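Local structure of catalase (Corynebacterium glutamicum atcc 13032, 4B7H) at the interface of chains A and B and the interface of chains A and C. The protein breaks down hydrogen peroxide to water and oxygen at a haem iron, a reaction inhibited by nitric oxide, and works as a tetramer that also carries NADPH. Sequence-based numbering; all coordinates share one arbitrary frame. Chains: chain A/B/C, Catalase.

Contact 1: the interface of chains A and B. Residues chain A 62, 318, 320-321, 325; chain B 382-384, 386, 389.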
# COMPACT_ATOMS: atom_id res chain seq x y z
N GLU A 62 6.70 -0.06 -10.90
CA GLU A 62 5.81 -0.22 -12.05
C GLU A 62 4.72 -1.26 -11.86
O GLU A 62 3.60 -1.09 -12.34
CB GLU A 62 6.60 -0.56 -13.32
CG GLU A 62 7.36 0.64 -13.82
CD GLU A 62 8.07 0.43 -15.14
OE1 GLU A 62 7.73 -0.50 -15.91
OE2 GLU A 62 8.99 1.23 -15.42
N ASN A 318 -3.33 3.22 -24.23
CA ASN A 318 -2.28 2.71 -23.35
C ASN A 318 -2.85 1.53 -22.57
O ASN A 318 -3.82 1.70 -21.82
CB ASN A 318 -1.76 3.82 -22.40
CG ASN A 318 -0.68 3.32 -21.44
OD1 ASN A 318 -0.93 2.45 -20.62
ND2 ASN A 318 0.52 3.90 -21.54
N PHE A 320 -1.78 -0.58 -20.09
CA PHE A 320 -1.77 -0.61 -18.63
C PHE A 320 -2.77 0.39 -18.07
O PHE A 320 -3.58 0.06 -17.18
CB PHE A 320 -0.37 -0.31 -18.08
CG PHE A 320 -0.31 -0.28 -16.58
CD1 PHE A 320 -0.05 -1.44 -15.86
CD2 PHE A 320 -0.53 0.90 -15.88
CE1 PHE A 320 0.01 -1.43 -14.47
CE2 PHE A 320 -0.47 0.93 -14.49
CZ PHE A 320 -0.21 -0.24 -13.79
N ALA A 321 -2.73 1.62 -18.57
CA ALA A 321 -3.54 2.68 -17.97
C ALA A 321 -5.04 2.45 -18.15
O ALA A 321 -5.82 2.84 -17.28
CB ALA A 321 -3.15 4.04 -18.53
N GLN A 325 -5.82 -1.24 -15.51
CA GLN A 325 -6.43 -0.44 -14.45
C GLN A 325 -7.96 -0.28 -14.55
O GLN A 325 -8.56 0.36 -13.68
CB GLN A 325 -5.82 0.96 -14.41
CG GLN A 325 -4.37 0.98 -14.01
CD GLN A 325 -3.85 2.37 -13.74
OE1 GLN A 325 -3.09 2.59 -12.79
NE2 GLN A 325 -4.24 3.34 -14.59
N GLU B 382 3.55 3.31 -15.97
CA GLU B 382 2.82 2.38 -15.09
C GLU B 382 2.89 2.82 -13.62
O GLU B 382 2.90 4.03 -13.33
CB GLU B 382 3.26 0.93 -15.34
CG GLU B 382 3.10 0.57 -16.82
CD GLU B 382 3.50 -0.84 -17.21
OE1 GLU B 382 3.88 -1.66 -16.33
OE2 GLU B 382 3.44 -1.13 -18.42
N GLY B 383 2.89 1.86 -12.70
CA GLY B 383 2.75 2.17 -11.29
C GLY B 383 1.28 2.34 -10.88
O GLY B 383 0.40 2.59 -11.71
N SER B 384 1.02 2.19 -9.58
CA SER B 384 -0.32 2.32 -9.03
C SER B 384 -0.95 3.66 -9.41
O SER B 384 -0.28 4.71 -9.40
CB SER B 384 -0.28 2.23 -7.50
OG SER B 384 0.17 0.95 -7.08
N GLN B 386 -2.06 5.19 -12.11
CA GLN B 386 -1.55 5.98 -13.23
C GLN B 386 -2.70 6.75 -13.89
O GLN B 386 -3.53 6.15 -14.58
CB GLN B 386 -0.82 5.11 -14.26
CG GLN B 386 -0.24 5.96 -15.39
CD GLN B 386 0.47 5.19 -16.49
OE1 GLN B 386 0.37 3.97 -16.59
NE2 GLN B 386 1.18 5.93 -17.35
N PHE B 389 -0.75 9.32 -18.95
CA PHE B 389 0.07 8.43 -19.76
C PHE B 389 0.51 9.12 -21.05
O PHE B 389 -0.13 10.07 -21.51
CB PHE B 389 -0.65 7.10 -20.07
CG PHE B 389 -2.01 7.26 -20.70
CD1 PHE B 389 -2.15 7.32 -22.08
CD2 PHE B 389 -3.15 7.35 -19.91
CE1 PHE B 389 -3.41 7.46 -22.66
CE2 PHE B 389 -4.40 7.51 -20.48
CZ PHE B 389 -4.53 7.57 -21.86
O HOH W 1 2.05 3.28 -18.80
O HOH W 2 6.39 -2.80 -16.37

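Contact 2: the interface of chains A and C. Residues chain A 157, 161, 175, 178-179, 182; chain C 397-400.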
# COMPACT_ATOMS: atom_id res chain seq x y z
N ASP A 157 -12.44 -21.51 -2.81
CA ASP A 157 -12.02 -22.91 -2.89
C ASP A 157 -11.81 -23.33 -4.34
O ASP A 157 -10.79 -23.94 -4.68
CB ASP A 157 -13.06 -23.82 -2.22
CG ASP A 157 -13.22 -23.52 -0.76
OD1 ASP A 157 -12.20 -23.61 -0.03
OD2 ASP A 157 -14.34 -23.19 -0.33
N SER A 161 -8.22 -24.14 -6.18
CA SER A 161 -8.02 -25.46 -6.78
C SER A 161 -7.56 -25.39 -8.23
O SER A 161 -6.93 -26.33 -8.73
CB SER A 161 -9.29 -26.33 -6.66
OG SER A 161 -10.25 -26.01 -7.64
N MET A 175 -5.71 -31.93 -7.70
CA MET A 175 -6.42 -30.90 -6.96
C MET A 175 -7.66 -30.42 -7.72
O MET A 175 -8.73 -30.24 -7.13
CB MET A 175 -5.48 -29.74 -6.64
CG MET A 175 -6.20 -28.48 -6.18
SD MET A 175 -5.14 -27.24 -5.39
CE MET A 175 -4.09 -26.76 -6.75
N ASP A 178 -10.20 -33.33 -7.63
CA ASP A 178 -10.64 -33.58 -6.26
C ASP A 178 -11.71 -32.56 -5.89
O ASP A 178 -12.78 -32.92 -5.38
CB ASP A 178 -9.47 -33.51 -5.28
CG ASP A 178 -9.83 -33.97 -3.88
OD1 ASP A 178 -10.58 -34.97 -3.76
OD2 ASP A 178 -9.38 -33.33 -2.90
N PHE A 179 -11.45 -31.29 -6.19
CA PHE A 179 -12.44 -30.26 -5.89
C PHE A 179 -13.72 -30.46 -6.71
O PHE A 179 -14.82 -30.48 -6.15
CB PHE A 179 -11.92 -28.83 -6.11
CG PHE A 179 -12.98 -27.79 -5.85
CD1 PHE A 179 -13.28 -27.40 -4.55
CD2 PHE A 179 -13.72 -27.24 -6.89
CE1 PHE A 179 -14.28 -26.48 -4.28
CE2 PHE A 179 -14.73 -26.32 -6.64
CZ PHE A 179 -15.00 -25.93 -5.32
N ARG A 182 -15.85 -33.36 -5.59
CA ARG A 182 -16.41 -33.17 -4.26
C ARG A 182 -17.39 -32.00 -4.23
O ARG A 182 -18.12 -31.82 -3.25
CB ARG A 182 -15.29 -33.00 -3.22
CG ARG A 182 -14.48 -34.28 -3.02
CD ARG A 182 -13.35 -34.14 -2.00
NE ARG A 182 -12.63 -35.40 -1.91
CZ ARG A 182 -13.03 -36.42 -1.16
NH1 ARG A 182 -14.12 -36.32 -0.41
NH2 ARG A 182 -12.34 -37.56 -1.16
N TYR C 397 -7.94 -25.81 -0.46
CA TYR C 397 -9.34 -25.75 -0.86
C TYR C 397 -10.11 -26.78 -0.04
O TYR C 397 -9.55 -27.82 0.32
CB TYR C 397 -9.46 -26.10 -2.36
CG TYR C 397 -8.99 -27.51 -2.65
CD1 TYR C 397 -7.63 -27.80 -2.76
CD2 TYR C 397 -9.89 -28.55 -2.77
CE1 TYR C 397 -7.19 -29.09 -2.98
CE2 TYR C 397 -9.46 -29.85 -3.01
CZ TYR C 397 -8.11 -30.12 -3.11
OH TYR C 397 -7.65 -31.40 -3.32
N SER C 398 -11.38 -26.51 0.24
CA SER C 398 -12.28 -27.54 0.74
C SER C 398 -13.58 -27.51 -0.07
O SER C 398 -13.98 -26.45 -0.57
CB SER C 398 -12.54 -27.40 2.25
OG SER C 398 -13.66 -26.55 2.50
N PRO C 399 -14.25 -28.66 -0.22
CA PRO C 399 -13.90 -29.99 0.31
C PRO C 399 -12.69 -30.60 -0.39
O PRO C 399 -12.45 -30.35 -1.58
CB PRO C 399 -15.16 -30.81 0.01
CG PRO C 399 -15.71 -30.17 -1.23
CD PRO C 399 -15.47 -28.70 -1.04
N ASN C 400 -11.92 -31.39 0.35
CA ASN C 400 -10.74 -32.05 -0.20
C ASN C 400 -10.63 -33.47 0.34
O ASN C 400 -11.35 -33.84 1.27
CB ASN C 400 -9.47 -31.25 0.11
CG ASN C 400 -9.25 -31.03 1.59
OD1 ASN C 400 -9.41 -29.91 2.11
ND2 ASN C 400 -8.89 -32.09 2.29
O HOH W 3 -12.80 -24.08 2.52

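Contact 3: the interface of chains A and B. Residues chain A 362-363, 380-384; chain B 58, 61.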
# COMPACT_ATOMS: atom_id res chain seq x y z
N ALA A 362 -7.76 3.25 -3.16
CA ALA A 362 -9.04 3.77 -2.67
C ALA A 362 -9.74 4.66 -3.69
O ALA A 362 -10.97 4.71 -3.74
CB ALA A 362 -8.83 4.52 -1.37
N ASN A 363 -8.96 5.37 -4.50
CA ASN A 363 -9.52 6.33 -5.43
C ASN A 363 -9.53 5.86 -6.88
O ASN A 363 -9.55 6.67 -7.80
CB ASN A 363 -8.84 7.69 -5.26
CG ASN A 363 -9.36 8.42 -4.05
OD1 ASN A 363 -10.57 8.45 -3.83
ND2 ASN A 363 -8.47 8.98 -3.23
N SER A 380 -18.03 11.27 -0.28
CA SER A 380 -16.73 10.64 -0.06
C SER A 380 -15.61 11.64 -0.34
O SER A 380 -15.76 12.55 -1.17
CB SER A 380 -16.55 9.42 -0.97
OG SER A 380 -17.47 8.41 -0.64
N ARG A 381 -14.48 11.47 0.34
CA ARG A 381 -13.39 12.44 0.28
C ARG A 381 -12.07 11.77 0.60
O ARG A 381 -12.03 10.62 1.08
CB ARG A 381 -13.64 13.57 1.28
CG ARG A 381 -13.58 13.12 2.74
CD ARG A 381 -13.74 14.28 3.69
NE ARG A 381 -13.31 13.91 5.04
CZ ARG A 381 -13.07 14.80 6.00
NH1 ARG A 381 -13.24 16.09 5.78
NH2 ARG A 381 -12.67 14.39 7.20
N GLU A 382 -10.98 12.50 0.34
CA GLU A 382 -9.64 12.10 0.75
C GLU A 382 -9.25 10.73 0.21
O GLU A 382 -9.65 10.36 -0.90
CB GLU A 382 -9.46 12.26 2.27
CG GLU A 382 -9.85 13.67 2.69
CD GLU A 382 -9.72 13.97 4.17
OE1 GLU A 382 -9.28 13.11 4.95
OE2 GLU A 382 -10.07 15.11 4.55
N GLY A 383 -8.46 9.98 0.98
CA GLY A 383 -7.87 8.75 0.49
C GLY A 383 -6.62 8.99 -0.35
O GLY A 383 -6.38 10.09 -0.88
N SER A 384 -5.80 7.95 -0.47
CA SER A 384 -4.56 8.01 -1.23
C SER A 384 -4.78 8.50 -2.65
O SER A 384 -5.75 8.12 -3.30
CB SER A 384 -3.90 6.63 -1.30
OG SER A 384 -3.55 6.15 -0.01
N HIS B 58 -15.12 3.67 1.55
CA HIS B 58 -14.21 4.72 1.12
C HIS B 58 -13.81 5.60 2.32
O HIS B 58 -12.65 6.01 2.44
CB HIS B 58 -14.75 5.55 -0.05
CG HIS B 58 -13.74 6.52 -0.58
ND1 HIS B 58 -13.48 7.73 0.01
CD2 HIS B 58 -12.98 6.47 -1.70
CE1 HIS B 58 -12.58 8.38 -0.71
NE2 HIS B 58 -12.27 7.64 -1.75
N ARG B 61 -10.92 4.36 4.16
CA ARG B 61 -9.63 4.54 3.48
C ARG B 61 -9.26 6.02 3.31
O ARG B 61 -8.39 6.36 2.51
CB ARG B 61 -9.64 3.81 2.13
CG ARG B 61 -9.69 2.30 2.31
CD ARG B 61 -10.00 1.52 1.02
NE ARG B 61 -9.91 0.09 1.31
CZ ARG B 61 -10.82 -0.60 1.98
NH1 ARG B 61 -11.96 -0.01 2.38
NH2 ARG B 61 -10.61 -1.89 2.26
O HOH W 4 -14.85 8.93 2.03
O HOH W 5 -6.41 5.45 0.89

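Contact 1: the interface of chains A and B
A:Gln325 NE2 is gripped by two acceptors, giving a nearly straight bond (167° at H) to B:Gln386 O at 2.9 Å and another to A:Ala321 O at 3.2 Å. Both acceptors lie in the amide plane, an arrangement that fixes the rotation of the group. The oxygen A:Gln325 OE1 takes B:Gln386 N at 2.9 Å, in the carbonyl plane and on a lone pair, and shows how one amide can read both the backbone N-H and the C=O of one residue. Beside it, the ring of A:Phe320 stands with CG anti to its backbone N (chi1 178°) and offers a face to B:Glu382. The CB of B:Glu382 sits over the ring centre, 3.7 Å from the centroid, and the extended chain lays its carboxylate almost parallel to the ring, the planes 8° apart. B:Gly383 N donates to A:Glu62 O at 3.1 Å. The carboxylates of A:Glu62 and B:Glu382 approach without touching; a water joins their OE1 atoms, and their proximity may raise the proton affinity of either. A second water links A:Asn318 ND2 to B:Glu382 N and the amide of B:Gln386. At the far end, CB of A:Asn318 and CB of A:Ala321 pack on B:Phe389, at CD1 (3.5 Å) and CD2 (3.6 Å) respectively. The patch thus joins helix 319-324, its flanking residues and A:Glu62 to the 382-389 loop of chain B, helping to hold the catalase tetramer together.

Contact 2: the interface of chains A and C
C:Tyr397 lays one face over two helices of chain A, 155-162 and 173-182, with its CG between the backbone N and the carbonyl carbon (chi1 62°). A:Met175 crosses the ring obliquely, its CG over that face at 3.4 Å from C:Tyr397 CE1 and the sulfur SD near the same rim. Over the same face, at the opposite rim atom, CB of A:Phe179 lies 3.9 Å from C:Tyr397 CD2, the two aromatic side chains running past each other in opposite directions. At the ring tip the phenol C:Tyr397 OH donates to the anti lone pair of A:Asp178 OD2 at 2.6 Å; the carboxylate stands almost upright to the ring, the planes 82° apart. The other oxygen of A:Asp178, OD1, is held on its syn side by a salt bridge from A:Arg182 NE (2.8 Å). This second-shell link probably helps to orient the carboxylate and to steady its negative charge. The aliphatic part of A:Arg182 serves the contact too, its CB packing on C:Pro399 CG at 3.5 Å, next to the cis peptide bond that joins C:Ser398 to C:Pro399. At the other end, C:Ser398 N points almost straight (172° at H) at A:Asp157 OD1, meeting it from above the carboxylate plane at 3.0 Å. A water links the same oxygen to the hydroxyl of C:Ser398. The ring, laid face down and tied at its hydroxyl, with the backbone bonded at the following residue, illustrates how a loop can be registered on a helical surface, here fastening chain C to chain A within the tetramer.

Contact 3: the interface of chains A and B
A:Ala362 and B:Arg61 form the small apolar centre: the alanine methyl CB lies 3.7 Å from CB of the arginine, whose aliphatic stem continues alongside it. Next to them, the imidazole of B:His58 is inserted among A:Ala362, A:Asn363 and the 380-382 segment, with CG anti to the backbone N (chi1 -173°). CB of A:Ser380 adds a looser apolar touch, 4.1 Å from B:His58 CG. Around the ring the contacts turn polar. B:His58 NE2 donates to the side-chain oxygen A:Asn363 OD1 at 2.8 Å; the bond is nearly straight (173° at H) and lies in the imidazole plane, yet arrives from above the plane of the amide. That amide is itself positioned from behind, since A:Asn363 ND2 donates to A:Ser384 O (2.9 Å) and A:Glu382 O (3.0 Å) of its own chain. The far nitrogen, B:His58 ND1, meets a water at 2.7 Å in the ring plane, and the water passes the link to A:Arg381 N. With both ring nitrogens engaged, rotation of the imidazole is restrained. Further out, another water connects the backbone carbonyl B:Arg61 O (2.7 Å) to the N and OG of A:Ser384. The site illustrates how one ring can register against a braced loop: B:His58, at the end of helix 50-59, docks where A:Asn363 already holds the chain, and so helps to set the mutual placement of chains A and B in the tetramer.

Contacts 1 and 3 belong to the same two-fold A-B interface, the centres of their C-alpha atoms about 19 Å apart. They share the 382-384 stretch, supplied by chain B in contact 1 and by chain A in contact 3, and the partner segment beside it runs from the end of helix 50-59 to residue 62. The symmetry copies probably place the two patches side by side along the interface. The centre of the C-alpha atoms of contact 2, on the A-C interface, is about 36 Å from that of contact 1 and 37 Å from that of contact 3. Chain A thus meets two neighbours through distinct surfaces, consistent with a four-subunit catalase.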